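Local coordinates for protein Xaa-Pro Dipeptidase (Alteromonas macleodii, PDB 2QS8) that probably acts as a metal-dependent carboxypeptidase or dipeptidase of the amidohydrolase superfamily, with magnesium and methionine bound in the active site of its TIM barrel, at residues A[67-72]-A[252-257]. Residues are numbered along the deposited sequence; the frame is centred on the assembly and turned at random.
Sequences DMHVHF and SIEHGT. With MG (magnesium ion), chain C.
H69 and E254 meet in a buried His-carboxylate hydrogen bond that spans the interior of the TIM barrel and backs the magnesium site. ND1 of H69 donates to OE1 of E254 over 2.8 Å and almost straight, at 172°; the oxygen lies almost in the ring plane, while the N-H reaches it from the anti side, tilted 24° out of the carboxylate plane. Histidine suits this place because its two nitrogens face different partners: with ND1 engaged by the carboxylate, NE2 is left to bind magnesium at 2.4 Å. H69 CG stands anti to the backbone N (chi1 -163°), which carries the ring toward E254. Held at both nitrogens, the ring is fixed in its rotation, and the second-shell glutamate probably makes NE2 a better metal ligand. Glutamate suits because its oxygens divide the work: OE2 receives the S252 hydroxyl at 2.8 Å and forms a salt bridge with R111. H71 NE2 binds the metal at 2.2 Å, completing the HxH pair characteristic of this superfamily, and D328 is the third protein residue of the site. H255 lies obliquely to H69, its NE2 3.7 Å from H69 CE1; its ND1 is hydrogen-bonded to T277, and its side chain borders the bound methionine. An Asx turn, with D67 OD1 accepting from H69 N, spans the corner at M68. Strand 107-112 supplies R111 beside 67-72, strands 231-236 and 273-275 flank 252-253, and helix 360-365 packs against M68 and S252.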
loop_
_atom_site.group_PDB
_atom_site.type_symbol
_atom_site.label_atom_id
_atom_site.label_comp_id
_atom_site.label_asym_id
_atom_site.label_seq_id
_atom_site.Cartn_x
_atom_site.Cartn_y
_atom_site.Cartn_z
ATOM N N ASP A 67 -30.892 22.719 3.179
ATOM C CA ASP A 67 -30.523 21.849 4.296
ATOM C C ASP A 67 -29.177 21.221 3.922
ATOM O O ASP A 67 -29.088 20.436 2.992
ATOM C CB ASP A 67 -31.592 20.762 4.503
ATOM C CG ASP A 67 -31.440 20.033 5.828
ATOM O OD1 ASP A 67 -30.298 19.888 6.308
ATOM O OD2 ASP A 67 -32.471 19.591 6.386
HETATM N N MSE A 68 -28.128 21.594 4.648
HETATM C CA MSE A 68 -26.776 21.102 4.372
HETATM C C MSE A 68 -26.487 19.668 4.839
HETATM O O MSE A 68 -25.359 19.198 4.684
HETATM C CB MSE A 68 -25.750 22.015 5.038
HETATM C CG MSE A 68 -25.805 23.474 4.635
HETATM SE SE MSE A 68 -25.432 23.562 2.728
HETATM C CE MSE A 68 -23.551 23.095 2.600
ATOM N N HIS A 69 -27.471 18.983 5.418
ATOM C CA HIS A 69 -27.207 17.640 5.929
ATOM C C HIS A 69 -28.434 16.736 5.954
ATOM O O HIS A 69 -29.162 16.682 6.947
ATOM C CB HIS A 69 -26.611 17.759 7.334
ATOM C CG HIS A 69 -25.924 16.519 7.825
ATOM N ND1 HIS A 69 -24.611 16.519 8.244
ATOM C CD2 HIS A 69 -26.381 15.260 8.014
ATOM C CE1 HIS A 69 -24.291 15.311 8.676
ATOM N NE2 HIS A 69 -25.348 14.530 8.548
ATOM N N VAL A 70 -28.657 16.024 4.856
ATOM C CA VAL A 70 -29.801 15.124 4.771
ATOM C C VAL A 70 -29.372 13.758 4.241
ATOM O O VAL A 70 -28.331 13.638 3.592
ATOM C CB VAL A 70 -30.919 15.688 3.845
ATOM C CG1 VAL A 70 -31.422 17.031 4.387
ATOM C CG2 VAL A 70 -30.402 15.834 2.426
ATOM N N HIS A 71 -30.173 12.737 4.535
ATOM C CA HIS A 71 -29.885 11.377 4.087
ATOM C C HIS A 71 -31.120 10.737 3.448
ATOM O O HIS A 71 -31.690 9.788 3.995
ATOM C CB HIS A 71 -29.429 10.503 5.266
ATOM C CG HIS A 71 -28.169 10.967 5.921
ATOM N ND1 HIS A 71 -26.940 10.912 5.298
ATOM C CD2 HIS A 71 -27.944 11.485 7.154
ATOM C CE1 HIS A 71 -26.013 11.370 6.119
ATOM N NE2 HIS A 71 -26.595 11.725 7.251
ATOM N N PHE A 72 -31.540 11.252 2.300
ATOM C CA PHE A 72 -32.698 10.679 1.630
ATOM C C PHE A 72 -32.407 9.197 1.420
ATOM O O PHE A 72 -31.288 8.829 1.055
ATOM C CB PHE A 72 -32.936 11.327 0.261
ATOM C CG PHE A 72 -33.247 12.807 0.308
ATOM C CD1 PHE A 72 -33.920 13.372 1.388
ATOM C CD2 PHE A 72 -32.922 13.619 -0.769
ATOM C CE1 PHE A 72 -34.268 14.727 1.385
ATOM C CE2 PHE A 72 -33.265 14.973 -0.785
ATOM C CZ PHE A 72 -33.939 15.526 0.294
ATOM N N SER A 252 -16.769 22.312 6.176
ATOM C CA SER A 252 -17.733 22.331 7.259
ATOM C C SER A 252 -17.605 21.172 8.247
ATOM O O SER A 252 -17.139 20.080 7.909
ATOM C CB SER A 252 -19.155 22.362 6.682
ATOM O OG SER A 252 -19.433 21.198 5.927
ATOM N N ILE A 253 -18.009 21.449 9.481
ATOM C CA ILE A 253 -18.002 20.472 10.549
ATOM C C ILE A 253 -19.474 20.194 10.868
ATOM O O ILE A 253 -20.250 21.125 11.102
ATOM C CB ILE A 253 -17.322 21.024 11.821
ATOM C CG1 ILE A 253 -15.830 21.284 11.572
ATOM C CG2 ILE A 253 -17.537 20.060 12.969
ATOM C CD1 ILE A 253 -15.054 20.066 11.125
ATOM N N GLU A 254 -19.859 18.925 10.858
ATOM C CA GLU A 254 -21.236 18.560 11.163
ATOM C C GLU A 254 -21.326 18.147 12.629
ATOM O O GLU A 254 -20.434 17.474 13.135
ATOM C CB GLU A 254 -21.683 17.396 10.272
ATOM C CG GLU A 254 -21.227 17.489 8.811
ATOM C CD GLU A 254 -21.812 18.683 8.060
ATOM O OE1 GLU A 254 -23.051 18.818 8.026
ATOM O OE2 GLU A 254 -21.027 19.478 7.497
ATOM N N HIS A 255 -22.393 18.560 13.312
ATOM C CA HIS A 255 -22.605 18.224 14.727
ATOM C C HIS A 255 -21.683 18.942 15.736
ATOM O O HIS A 255 -22.165 19.623 16.642
ATOM C CB HIS A 255 -22.488 16.707 14.931
ATOM C CG HIS A 255 -23.083 15.897 13.823
ATOM N ND1 HIS A 255 -24.375 16.073 13.381
ATOM C CD2 HIS A 255 -22.560 14.912 13.060
ATOM C CE1 HIS A 255 -24.622 15.231 12.392
ATOM N NE2 HIS A 255 -23.535 14.517 12.178
ATOM N N GLY A 256 -20.369 18.765 15.577
ATOM C CA GLY A 256 -19.389 19.389 16.459
ATOM C C GLY A 256 -19.756 19.408 17.934
ATOM O O GLY A 256 -19.458 20.367 18.650
ATOM N N THR A 257 -20.376 18.324 18.389
ATOM C CA THR A 257 -20.853 18.186 19.756
ATOM C C THR A 257 -19.935 18.648 20.885
ATOM O O THR A 257 -20.369 19.394 21.754
ATOM C CB THR A 257 -21.277 16.726 20.013
ATOM O OG1 THR A 257 -22.228 16.340 19.016
ATOM C CG2 THR A 257 -21.892 16.565 21.402
HETATM MG MG MG C . -25.533 12.193 9.087
#